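Local coordinates for protein L-threonine 3-dehydrogenase (PDB 7OL1) that probably oxidises L-threonine at its hydroxyl-bearing carbon with NAD+, acting as a threonine dehydrogenase of the NAD(P)-dependent epimerase/dehydratase family, at residues S308-E312 with W313-F317; E171-C174 with D175-S179; A208-I211 with Y212-L216; I40-R43 with N44-E48; R80-E83 with I84-Y88. All coordinates share one frame; numbering follows the deposited sequence.

Contact 1 of 5, residues S308-E312 with W313-F317; sequences SAVKE and WNFKF
W313 has its CG between the backbone N and the carbonyl carbon (chi1 51°), which folds the indole back so that one face meets A309 O. F315 has its CG trans to the backbone N (chi1 167°); its CB stays close to A309 while the ring leads away from the helix. The site is the C-terminal end of helix 307-313, where the chain leaves the helix at N314 with positive phi. A309 is the shared partner. Its carbonyl O lies 3.5 Å above the plane of the W313 ring, offset toward its rim. F315 CB lies over that same face. A309 CB meets W313 CZ2 at 3.8 Å and F315 CB at 3.7 Å; the small methyl touches both aromatic residues, which also meet each other. V310 CG2 comes to the edge of the phenyl ring, 4.3 Å from F315 CD2. The carboxylate of E312 turns away from the turn to bind I255 N and H256 ND1. Outside the two segments, the W313 ring meets F260 edge-to-face, and both aromatic residues pack on helix 236-248. N314 N has weak bonds to A309 O and V310 O. The firmer bond is W313 N to A309 O at 3.1 Å. E312 N approaches A309 O at 3.3 Å from the same face of the carbonyl plane.

Contact 2 of 5, residues E171-C174 with D175-S179; sequences ELLC and DYYHS
The Y177 ring has L173 O at its edge, in the ring plane, with Y177 CD1 3.3 Å from L173 O. The side chain of L173 reaches a neighbouring part of the rim: L173 CD1 is 4.4 Å from Y177 CE1, a loose apolar contact. L173 therefore meets the tyrosine with its carbonyl and one methyl, CD1. Y176 comes close through its CB, which lies 3.4 Å from L173 O. Its CG is trans to the backbone N (chi1 175°), and the ring leads away from the first turn. The phenol of Y176 bonds to E105 of the second subunit, and that of Y177 to E124.

Both segments belong to helix 162-181, which carries the YxxxK sequence of the short-chain dehydrogenases near its start. In this family that helix and the one at 108-129 pair with their copies in a four-helix dimer interface. The contacts fit this: L172 packs on V165, and L173 on W112, of the second subunit.

D175 N bonds to E171 O at 2.9 Å. Y176 N bonds to L172 O, and Y177 N to L173 O at 3.0 Å. H178 N to C174 O is weak at 3.4 Å. E171 OE2 lies 6.7 Å from D175 OD2. E171 also bonds to S137 OG and forms a salt bridge with R189, while D175 OD1 bonds to N258. R158 of the second subunit forms salt bridges with E171 OE2 and D175 OD2, which probably offsets their like charge.

Contact 3 of 5, residues A208-I211 with Y212-L216; sequences AVDI and YYEAL
Among the hydrogen bonds, Y212 N reaches V209 O at 2.9 Å, three residues back, with the donor above the carbonyl plane. The bond from Y212 to the turn before, at A208, is missing, and the helix is kinked there. E214 N to D210 O is a regular helical bond of 2.9 Å and nearly straight at the hydrogen, 175°.

Several atoms gather round the Y212 ring. A208 O comes obliquely to it, 3.2 Å from Y212 CE2. V209 O lies at the edge of the same ring. I211 CG2 sits over a face of it in a CH-pi contact, 4.2 Å from the centroid of the Y212 ring. The two side chains cross obliquely. With CG1 trans to the backbone N (chi1 -164°), I211 CG2 falls between the backbone N and the carbonyl carbon, 3.0 Å from Y212 N, and so comes over the ring.

The helix is 207-217, in the smaller lobe that extended short-chain dehydrogenases usually use to bind substrate. It packs against strand 220-223 and against helices 269-277 and 321-334. Y212 reaches both of these helices and bonds through OH to T325.

The apolar packing is that of V209 and Y213. They run side by side and point the same way, with V209 CG1 4.1 Å from Y213 CE1.

Two like charges also meet, D210 OD1 and E214 OE2 standing 3.7 Å apart. The two side chains run side by side and point the same way, but their carboxylate planes are turned 81° apart. Like charge would disfavour this pair, but E214 OE1 also forms a salt bridge with R220, which probably lowers the cost.

Contact 4 of 5, residues I40-R43 with N44-E48; sequences IKLR and NEYGE
R43 runs out extended from CG to NE and lies across E48. R43 CG is 4.1 Å from E48 CA, and R43 CD is 4.1 Å from E48 OE2. The charged ends do not touch, R43 NE standing 4.6 Å from E48 OE2. Each has its own partner: R43 NH1 bonds to V64 O, and E48 OE2 to S67 OG. The carbonyl O of R43 takes the amide of G47 at 2.8 Å, where positive phi ends the helical conformation.

N44 lies alongside I40. Its backbone N bonds to I40 O at 3.1 Å, and its amide nitrogen ND2 is 4.1 Å from I40 CG2.

K41 forms the salt bridge of the contact. Its NZ meets E45 OE2 at 2.6 Å on the syn side, 16° out of the carboxylate plane. The chain is extended until its last torsion, where a bend (chi4 88°) turns NZ to the acid. The amine also bonds to Q241 on helix 236-248.

Helix 33-46 links strands 25-28 and 51-55, and L42 packs on both. This is the first beta-alpha-beta unit of a Rossmann fold, with the dinucleotide-binding sequence GxxGxxG where strand 25-28 leads into the helix.

Contact 5 of 5, residues R80-E83 with I84-Y88; sequences RFFE and IAKKY
On helix 78-87, I84 packs against R80 and K86 against F82, each pair one turn apart. The aliphatic chain of K86 lies over one face of the F82 ring. K86 CG is 3.8 Å from the centroid of the F82 ring, 14° off the normal, a CH-pi contact. F82 has CG trans to the backbone N (chi1 178°), and K86 bends at chi2 (-67°), so that K86 CD also comes within 3.8 Å of F82 CZ.

Helix 78-87 is the crossover between strands 69-72 and 92-95 in the Rossmann fold, carrying the chain from one half of the parallel sheet to the other. F81 and I84 face that sheet and touch L26, while A85 packs on L129 of helix 108-129.

I84 CD1 lies over a face of the R80 guanidinium and also touches the first part of the arginine side chain, R80 CG at 3.8 Å. R80 is bent at chi2 and chi3 and holds E83 side-on. R80 NE at 3.2 Å and R80 NH2 at 2.8 Å both give to E83 OE1. The oxygen lies close to the guanidinium plane, which probably holds the flat group with one face toward I84. K87 NZ forms a salt bridge with E71, which probably eases the like charge of R80, whose NH1 is 5.4 Å away. Along the backbone, A85 N bonds to F81 O at 3.0 Å.

How the contacts relate
All five contacts are local to one helix or its end, and none touches another. Contacts 4 and 5 lie on crossover helices of the Rossmann sheet, with centres about 20 Å apart. Both are partly buried and use ion pairs within the helix. Contact 2 is buried at the subunit interface and shares its charges between its own chain and the second subunit. Contact 3 is also buried, but within the smaller lobe, about 39 Å from contact 2 between centres. It is mainly aromatic and apolar, with a close pair of partly exposed acids. Contact 1 is a helix end with aromatic packing. Contacts 1 and 4 share a neighbour, helix 236-248.

Contact 1 of 5, residues S308-E312 with W313-F317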
# COMPACT_ATOMS: atom_id res chain seq x y z
N SER A 308 11.74 13.71 12.41
CA SER A 308 11.94 14.02 10.97
C SER A 308 11.17 15.31 10.67
O SER A 308 11.76 16.22 10.01
CB SER A 308 11.54 12.89 10.07
OG SER A 308 12.09 11.66 10.50
N ALA A 309 9.94 15.41 11.19
CA ALA A 309 9.03 16.56 10.98
C ALA A 309 9.75 17.80 11.48
O ALA A 309 9.92 18.76 10.67
CB ALA A 309 7.71 16.37 11.67
N VAL A 310 10.22 17.73 12.74
CA VAL A 310 10.98 18.85 13.38
C VAL A 310 12.23 19.15 12.57
O VAL A 310 12.46 20.32 12.24
CB VAL A 310 11.36 18.63 14.84
CG1 VAL A 310 12.02 19.90 15.37
CG2 VAL A 310 10.18 18.22 15.73
N LYS A 311 13.00 18.15 12.18
CA LYS A 311 14.28 18.44 11.48
C LYS A 311 13.99 19.05 10.10
O LYS A 311 14.75 19.92 9.71
CB LYS A 311 15.20 17.20 11.44
CG LYS A 311 15.78 16.79 12.79
CD LYS A 311 16.73 15.61 12.73
CE LYS A 311 16.56 14.68 13.91
NZ LYS A 311 17.07 13.31 13.65
N GLU A 312 12.95 18.63 9.38
CA GLU A 312 12.88 18.85 7.90
C GLU A 312 12.06 20.10 7.55
O GLU A 312 12.28 20.67 6.46
CB GLU A 312 12.34 17.58 7.25
CG GLU A 312 13.25 16.37 7.42
CD GLU A 312 12.74 15.10 6.77
OE1 GLU A 312 12.29 15.18 5.58
OE2 GLU A 312 12.79 14.05 7.43
N TRP A 313 11.12 20.52 8.39
CA TRP A 313 10.22 21.67 8.09
C TRP A 313 9.76 22.33 9.39
O TRP A 313 8.84 23.16 9.34
CB TRP A 313 9.01 21.24 7.22
CG TRP A 313 8.22 20.05 7.68
CD1 TRP A 313 8.47 18.73 7.40
CD2 TRP A 313 7.01 20.06 8.46
NE1 TRP A 313 7.52 17.92 7.99
CE2 TRP A 313 6.61 18.72 8.64
CE3 TRP A 313 6.23 21.07 9.02
CZ2 TRP A 313 5.48 18.37 9.37
CZ3 TRP A 313 5.08 20.72 9.71
CH2 TRP A 313 4.72 19.39 9.89
N ASN A 314 10.40 22.00 10.51
CA ASN A 314 10.29 22.78 11.77
C ASN A 314 8.86 22.65 12.30
O ASN A 314 8.26 23.67 12.73
CB ASN A 314 10.74 24.22 11.55
CG ASN A 314 10.86 24.98 12.85
OD1 ASN A 314 10.94 24.39 13.93
ND2 ASN A 314 10.83 26.29 12.76
N PHE A 315 8.33 21.43 12.30
CA PHE A 315 7.06 21.14 13.01
C PHE A 315 7.14 21.77 14.41
O PHE A 315 8.09 21.52 15.16
CB PHE A 315 6.78 19.63 13.03
CG PHE A 315 5.69 19.22 13.98
CD1 PHE A 315 4.38 19.61 13.77
CD2 PHE A 315 5.96 18.40 15.06
CE1 PHE A 315 3.37 19.19 14.62
CE2 PHE A 315 4.96 17.98 15.92
CZ PHE A 315 3.65 18.37 15.70
N LYS A 316 6.16 22.60 14.73
CA LYS A 316 6.04 23.34 16.00
C LYS A 316 4.70 22.89 16.59
O LYS A 316 4.09 22.04 15.98
CB LYS A 316 6.24 24.81 15.64
CG LYS A 316 6.04 25.90 16.71
CD LYS A 316 6.31 27.30 16.14
CE LYS A 316 7.12 27.24 14.85
NZ LYS A 316 7.54 28.57 14.35
N PHE A 317 4.33 23.36 17.77
CA PHE A 317 3.00 23.15 18.38
C PHE A 317 2.93 23.89 19.72
O PHE A 317 3.99 24.09 20.32
CB PHE A 317 2.71 21.66 18.49
CG PHE A 317 3.38 20.97 19.64
CD1 PHE A 317 2.77 20.94 20.89
CD2 PHE A 317 4.59 20.31 19.47
CE1 PHE A 317 3.35 20.24 21.94
CE2 PHE A 317 5.16 19.61 20.51
CZ PHE A 317 4.54 19.57 21.74

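Contact 2 of 5, residues E171-C174 with D175-S179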
# COMPACT_ATOMS: atom_id res chain seq x y z
N GLU A 171 0.21 6.76 0.89
CA GLU A 171 1.59 7.25 1.16
C GLU A 171 2.49 6.80 0.00
O GLU A 171 3.12 7.66 -0.64
CB GLU A 171 2.09 6.76 2.52
CG GLU A 171 1.54 7.56 3.69
CD GLU A 171 1.93 7.00 5.06
OE1 GLU A 171 1.20 7.25 6.04
OE2 GLU A 171 2.98 6.32 5.15
N LEU A 172 2.46 5.51 -0.34
CA LEU A 172 3.33 4.93 -1.39
C LEU A 172 3.08 5.64 -2.72
O LEU A 172 4.05 5.92 -3.45
CB LEU A 172 3.03 3.44 -1.49
CG LEU A 172 3.59 2.65 -0.31
CD1 LEU A 172 3.05 1.23 -0.25
CD2 LEU A 172 5.10 2.62 -0.41
N LEU A 173 1.83 5.96 -2.99
CA LEU A 173 1.38 6.46 -4.31
C LEU A 173 1.76 7.93 -4.41
O LEU A 173 2.32 8.37 -5.47
CB LEU A 173 -0.13 6.24 -4.35
CG LEU A 173 -0.78 6.05 -5.71
CD1 LEU A 173 0.01 5.10 -6.59
CD2 LEU A 173 -2.18 5.52 -5.46
N CYS A 174 1.49 8.67 -3.34
CA CYS A 174 1.89 10.08 -3.25
C CYS A 174 3.41 10.19 -3.38
O CYS A 174 3.85 11.10 -4.12
CB CYS A 174 1.37 10.69 -1.96
SG CYS A 174 -0.43 10.78 -1.89
N ASP A 175 4.20 9.31 -2.75
CA ASP A 175 5.68 9.38 -2.90
C ASP A 175 6.05 9.02 -4.35
O ASP A 175 6.95 9.67 -4.90
CB ASP A 175 6.47 8.60 -1.84
CG ASP A 175 6.57 9.28 -0.48
OD1 ASP A 175 6.03 10.41 -0.30
OD2 ASP A 175 7.15 8.67 0.43
N TYR A 176 5.35 8.06 -4.97
CA TYR A 176 5.63 7.67 -6.39
C TYR A 176 5.44 8.87 -7.31
O TYR A 176 6.25 9.02 -8.24
CB TYR A 176 4.80 6.48 -6.87
CG TYR A 176 4.98 6.14 -8.33
CD1 TYR A 176 6.04 5.34 -8.74
CD2 TYR A 176 4.07 6.55 -9.31
CE1 TYR A 176 6.23 4.99 -10.07
CE2 TYR A 176 4.26 6.22 -10.66
CZ TYR A 176 5.35 5.44 -11.05
OH TYR A 176 5.59 5.08 -12.36
N TYR A 177 4.41 9.70 -7.09
CA TYR A 177 4.08 10.81 -8.02
C TYR A 177 5.21 11.84 -7.91
O TYR A 177 5.60 12.44 -8.96
CB TYR A 177 2.63 11.31 -7.82
CG TYR A 177 1.64 10.59 -8.71
CD1 TYR A 177 1.15 9.33 -8.39
CD2 TYR A 177 1.27 11.12 -9.93
CE1 TYR A 177 0.30 8.64 -9.24
CE2 TYR A 177 0.41 10.46 -10.79
CZ TYR A 177 -0.08 9.21 -10.44
OH TYR A 177 -0.92 8.57 -11.29
N HIS A 178 5.81 11.98 -6.72
CA HIS A 178 6.99 12.86 -6.52
C HIS A 178 8.25 12.23 -7.15
O HIS A 178 8.93 12.90 -7.95
CB HIS A 178 7.25 13.16 -5.05
CG HIS A 178 8.48 13.98 -4.90
ND1 HIS A 178 8.51 15.31 -5.29
CD2 HIS A 178 9.72 13.65 -4.47
CE1 HIS A 178 9.72 15.78 -5.09
NE2 HIS A 178 10.48 14.77 -4.61
N SER A 179 8.56 10.98 -6.83
CA SER A 179 9.84 10.36 -7.24
C SER A 179 9.89 10.24 -8.77
O SER A 179 10.96 10.31 -9.33
CB SER A 179 10.11 9.05 -6.52
OG SER A 179 9.35 7.95 -7.01

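Contact 3 of 5, residues A208-I211 with Y212-L216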
# COMPACT_ATOMS: atom_id res chain seq x y z
N ALA A 208 -11.69 11.73 24.01
CA ALA A 208 -11.01 12.93 24.56
C ALA A 208 -11.77 14.21 24.21
O ALA A 208 -11.39 15.23 24.77
CB ALA A 208 -9.58 13.01 24.10
N VAL A 209 -12.78 14.16 23.34
CA VAL A 209 -13.66 15.33 23.06
C VAL A 209 -14.88 15.26 24.00
O VAL A 209 -15.02 16.19 24.82
CB VAL A 209 -14.09 15.43 21.59
CG1 VAL A 209 -14.91 16.68 21.33
CG2 VAL A 209 -12.88 15.40 20.66
N ASP A 210 -15.66 14.18 23.92
CA ASP A 210 -16.89 13.95 24.73
C ASP A 210 -16.62 14.17 26.23
O ASP A 210 -17.54 14.63 26.92
CB ASP A 210 -17.49 12.55 24.48
CG ASP A 210 -19.00 12.44 24.64
OD1 ASP A 210 -19.68 13.50 24.79
OD2 ASP A 210 -19.50 11.30 24.58
N ILE A 211 -15.42 13.86 26.73
CA ILE A 211 -15.06 14.04 28.17
C ILE A 211 -15.32 15.49 28.59
O ILE A 211 -15.80 15.69 29.71
CB ILE A 211 -13.60 13.63 28.46
CG1 ILE A 211 -13.36 13.44 29.96
CG2 ILE A 211 -12.61 14.62 27.85
CD1 ILE A 211 -12.00 12.89 30.30
N TYR A 212 -15.00 16.46 27.74
CA TYR A 212 -15.13 17.91 28.07
C TYR A 212 -16.62 18.30 28.07
O TYR A 212 -17.01 19.16 28.89
CB TYR A 212 -14.34 18.78 27.09
CG TYR A 212 -12.84 18.67 27.20
CD1 TYR A 212 -12.16 19.26 28.23
CD2 TYR A 212 -12.11 17.98 26.25
CE1 TYR A 212 -10.78 19.18 28.34
CE2 TYR A 212 -10.73 17.88 26.34
CZ TYR A 212 -10.06 18.48 27.39
OH TYR A 212 -8.70 18.39 27.47
N TYR A 213 -17.41 17.70 27.18
CA TYR A 213 -18.89 17.89 27.09
C TYR A 213 -19.48 17.37 28.40
O TYR A 213 -20.04 18.18 29.16
CB TYR A 213 -19.47 17.26 25.81
CG TYR A 213 -19.29 18.07 24.54
CD1 TYR A 213 -18.03 18.36 24.06
CD2 TYR A 213 -20.37 18.53 23.79
CE1 TYR A 213 -17.83 19.08 22.89
CE2 TYR A 213 -20.19 19.26 22.62
CZ TYR A 213 -18.91 19.54 22.17
OH TYR A 213 -18.65 20.23 21.03
N GLU A 214 -19.28 16.09 28.73
CA GLU A 214 -19.87 15.44 29.93
C GLU A 214 -19.30 16.04 31.23
O GLU A 214 -19.78 15.63 32.29
CB GLU A 214 -19.65 13.92 29.94
CG GLU A 214 -20.30 13.18 28.78
CD GLU A 214 -21.79 13.39 28.61
OE1 GLU A 214 -22.48 13.58 29.63
OE2 GLU A 214 -22.26 13.35 27.45
N ALA A 215 -18.33 16.97 31.17
CA ALA A 215 -17.70 17.60 32.36
C ALA A 215 -18.48 18.85 32.77
O ALA A 215 -18.70 19.07 33.98
CB ALA A 215 -16.25 17.95 32.09
N LEU A 216 -18.87 19.66 31.78
CA LEU A 216 -19.63 20.92 31.97
C LEU A 216 -21.14 20.64 32.02
O LEU A 216 -21.89 21.55 32.46
CB LEU A 216 -19.28 21.86 30.81
CG LEU A 216 -17.86 22.42 30.80
CD1 LEU A 216 -17.64 23.33 29.60
CD2 LEU A 216 -17.55 23.16 32.09

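Contact 4 of 5, residues I40-R43 with N44-E48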
# COMPACT_ATOMS: atom_id res chain seq x y z
N ILE A 40 -12.26 27.72 7.03
CA ILE A 40 -12.39 29.00 7.78
C ILE A 40 -11.02 29.63 8.01
O ILE A 40 -10.87 30.83 7.78
CB ILE A 40 -13.08 28.75 9.11
CG1 ILE A 40 -14.57 28.44 8.91
CG2 ILE A 40 -12.84 29.94 10.01
CD1 ILE A 40 -15.17 27.68 10.08
N LYS A 41 -10.05 28.86 8.50
CA LYS A 41 -8.70 29.39 8.81
C LYS A 41 -8.08 29.97 7.52
O LYS A 41 -7.60 31.13 7.53
CB LYS A 41 -7.83 28.31 9.46
CG LYS A 41 -6.36 28.71 9.57
CD LYS A 41 -5.46 27.72 10.27
CE LYS A 41 -4.01 27.99 9.92
NZ LYS A 41 -3.37 28.97 10.82
N LEU A 42 -8.09 29.19 6.44
CA LEU A 42 -7.37 29.57 5.18
C LEU A 42 -8.09 30.74 4.50
O LEU A 42 -7.40 31.56 3.86
CB LEU A 42 -7.29 28.34 4.28
CG LEU A 42 -6.54 27.14 4.86
CD1 LEU A 42 -6.59 25.96 3.91
CD2 LEU A 42 -5.10 27.50 5.16
N ARG A 43 -9.42 30.81 4.64
CA ARG A 43 -10.26 31.96 4.19
C ARG A 43 -9.74 33.25 4.84
O ARG A 43 -9.41 34.18 4.08
CB ARG A 43 -11.74 31.76 4.53
CG ARG A 43 -12.50 30.99 3.47
CD ARG A 43 -13.89 30.49 3.85
NE ARG A 43 -14.47 29.92 2.64
CZ ARG A 43 -15.64 29.31 2.55
NH1 ARG A 43 -16.41 29.16 3.61
NH2 ARG A 43 -16.03 28.84 1.38
N ASN A 44 -9.65 33.25 6.18
CA ASN A 44 -9.15 34.40 6.99
C ASN A 44 -7.75 34.79 6.55
O ASN A 44 -7.48 35.99 6.50
CB ASN A 44 -9.12 34.10 8.49
CG ASN A 44 -10.51 33.94 9.08
OD1 ASN A 44 -11.52 34.30 8.48
ND2 ASN A 44 -10.58 33.40 10.29
N GLU A 45 -6.90 33.81 6.21
CA GLU A 45 -5.44 34.01 6.02
C GLU A 45 -5.07 34.24 4.56
O GLU A 45 -3.94 34.73 4.31
CB GLU A 45 -4.67 32.79 6.55
CG GLU A 45 -4.71 32.68 8.05
CD GLU A 45 -3.83 31.62 8.69
OE1 GLU A 45 -2.76 31.23 8.11
OE2 GLU A 45 -4.22 31.21 9.78
N TYR A 46 -5.91 33.82 3.61
CA TYR A 46 -5.54 33.79 2.17
C TYR A 46 -6.63 34.43 1.30
O TYR A 46 -6.36 34.60 0.09
CB TYR A 46 -5.26 32.35 1.72
CG TYR A 46 -3.98 31.74 2.23
CD1 TYR A 46 -3.90 31.21 3.51
CD2 TYR A 46 -2.87 31.64 1.42
CE1 TYR A 46 -2.72 30.66 3.99
CE2 TYR A 46 -1.69 31.07 1.87
CZ TYR A 46 -1.61 30.58 3.16
OH TYR A 46 -0.45 30.01 3.59
N GLY A 47 -7.82 34.70 1.85
CA GLY A 47 -8.88 35.47 1.18
C GLY A 47 -10.10 34.62 0.88
O GLY A 47 -9.92 33.58 0.23
N GLU A 48 -11.29 35.08 1.29
CA GLU A 48 -12.60 34.38 1.10
C GLU A 48 -12.75 33.92 -0.37
O GLU A 48 -13.42 32.87 -0.61
CB GLU A 48 -13.73 35.31 1.55
CG GLU A 48 -14.17 35.12 3.00
CD GLU A 48 -15.57 34.54 3.15
OE1 GLU A 48 -16.34 34.62 2.16
OE2 GLU A 48 -15.89 34.01 4.23

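Contact 5 of 5, residues R80-E83 with I84-Y88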
# COMPACT_ATOMS: atom_id res chain seq x y z
N ARG A 80 -14.84 15.99 -13.39
CA ARG A 80 -15.46 17.14 -12.67
C ARG A 80 -14.40 17.73 -11.72
O ARG A 80 -14.32 18.97 -11.62
CB ARG A 80 -16.77 16.76 -11.99
CG ARG A 80 -17.21 17.76 -10.94
CD ARG A 80 -18.39 18.69 -11.20
NE ARG A 80 -18.07 19.61 -12.26
CZ ARG A 80 -18.39 20.91 -12.32
NH1 ARG A 80 -19.04 21.55 -11.36
NH2 ARG A 80 -18.01 21.58 -13.40
N PHE A 81 -13.60 16.87 -11.09
CA PHE A 81 -12.50 17.27 -10.18
C PHE A 81 -11.61 18.23 -10.95
O PHE A 81 -11.33 19.36 -10.46
CB PHE A 81 -11.73 16.03 -9.71
CG PHE A 81 -10.84 16.15 -8.50
CD1 PHE A 81 -10.26 17.35 -8.12
CD2 PHE A 81 -10.52 15.01 -7.77
CE1 PHE A 81 -9.44 17.41 -7.01
CE2 PHE A 81 -9.68 15.08 -6.68
CZ PHE A 81 -9.16 16.28 -6.30
N PHE A 82 -11.22 17.83 -12.16
CA PHE A 82 -10.34 18.64 -13.05
C PHE A 82 -11.04 19.95 -13.41
O PHE A 82 -10.39 21.01 -13.44
CB PHE A 82 -10.01 17.85 -14.31
CG PHE A 82 -9.17 18.57 -15.33
CD1 PHE A 82 -7.84 18.86 -15.08
CD2 PHE A 82 -9.68 18.88 -16.58
CE1 PHE A 82 -7.05 19.48 -16.04
CE2 PHE A 82 -8.89 19.50 -17.54
CZ PHE A 82 -7.58 19.81 -17.27
N GLU A 83 -12.35 19.89 -13.69
CA GLU A 83 -13.12 21.10 -14.06
C GLU A 83 -12.93 22.13 -12.96
O GLU A 83 -12.69 23.33 -13.29
CB GLU A 83 -14.58 20.75 -14.35
CG GLU A 83 -14.77 20.05 -15.68
CD GLU A 83 -16.18 19.79 -16.18
OE1 GLU A 83 -17.14 19.77 -15.36
OE2 GLU A 83 -16.30 19.61 -17.40
N ILE A 84 -13.08 21.72 -11.70
CA ILE A 84 -13.08 22.67 -10.55
C ILE A 84 -11.66 23.16 -10.27
O ILE A 84 -11.51 24.34 -9.97
CB ILE A 84 -13.78 22.07 -9.33
CG1 ILE A 84 -15.28 22.03 -9.62
CG2 ILE A 84 -13.49 22.86 -8.07
CD1 ILE A 84 -15.93 20.80 -9.09
N ALA A 85 -10.65 22.33 -10.49
CA ALA A 85 -9.25 22.80 -10.43
C ALA A 85 -9.04 23.93 -11.44
O ALA A 85 -8.50 24.96 -11.02
CB ALA A 85 -8.27 21.68 -10.67
N LYS A 86 -9.46 23.75 -12.70
CA LYS A 86 -9.22 24.73 -13.80
C LYS A 86 -10.04 26.01 -13.61
O LYS A 86 -9.51 27.12 -13.93
CB LYS A 86 -9.55 24.13 -15.16
CG LYS A 86 -8.73 22.90 -15.52
CD LYS A 86 -7.28 23.23 -15.73
CE LYS A 86 -6.94 23.58 -17.16
NZ LYS A 86 -6.01 24.73 -17.17
N LYS A 87 -11.26 25.88 -13.07
CA LYS A 87 -12.25 26.99 -13.00
C LYS A 87 -11.72 28.13 -12.13
O LYS A 87 -12.13 29.29 -12.35
CB LYS A 87 -13.58 26.48 -12.45
CG LYS A 87 -14.58 27.53 -11.99
CD LYS A 87 -15.93 26.84 -11.80
CE LYS A 87 -17.09 27.70 -11.36
NZ LYS A 87 -18.30 26.87 -11.14
N TYR A 88 -10.86 27.81 -11.16
CA TYR A 88 -10.33 28.82 -10.20
C TYR A 88 -8.80 28.91 -10.31
O TYR A 88 -8.21 29.58 -9.47
CB TYR A 88 -10.80 28.49 -8.78
CG TYR A 88 -12.29 28.43 -8.58
CD1 TYR A 88 -13.02 29.57 -8.26
CD2 TYR A 88 -12.97 27.23 -8.64
CE1 TYR A 88 -14.39 29.52 -8.03
CE2 TYR A 88 -14.34 27.16 -8.42
CZ TYR A 88 -15.05 28.31 -8.11
OH TYR A 88 -16.39 28.23 -7.88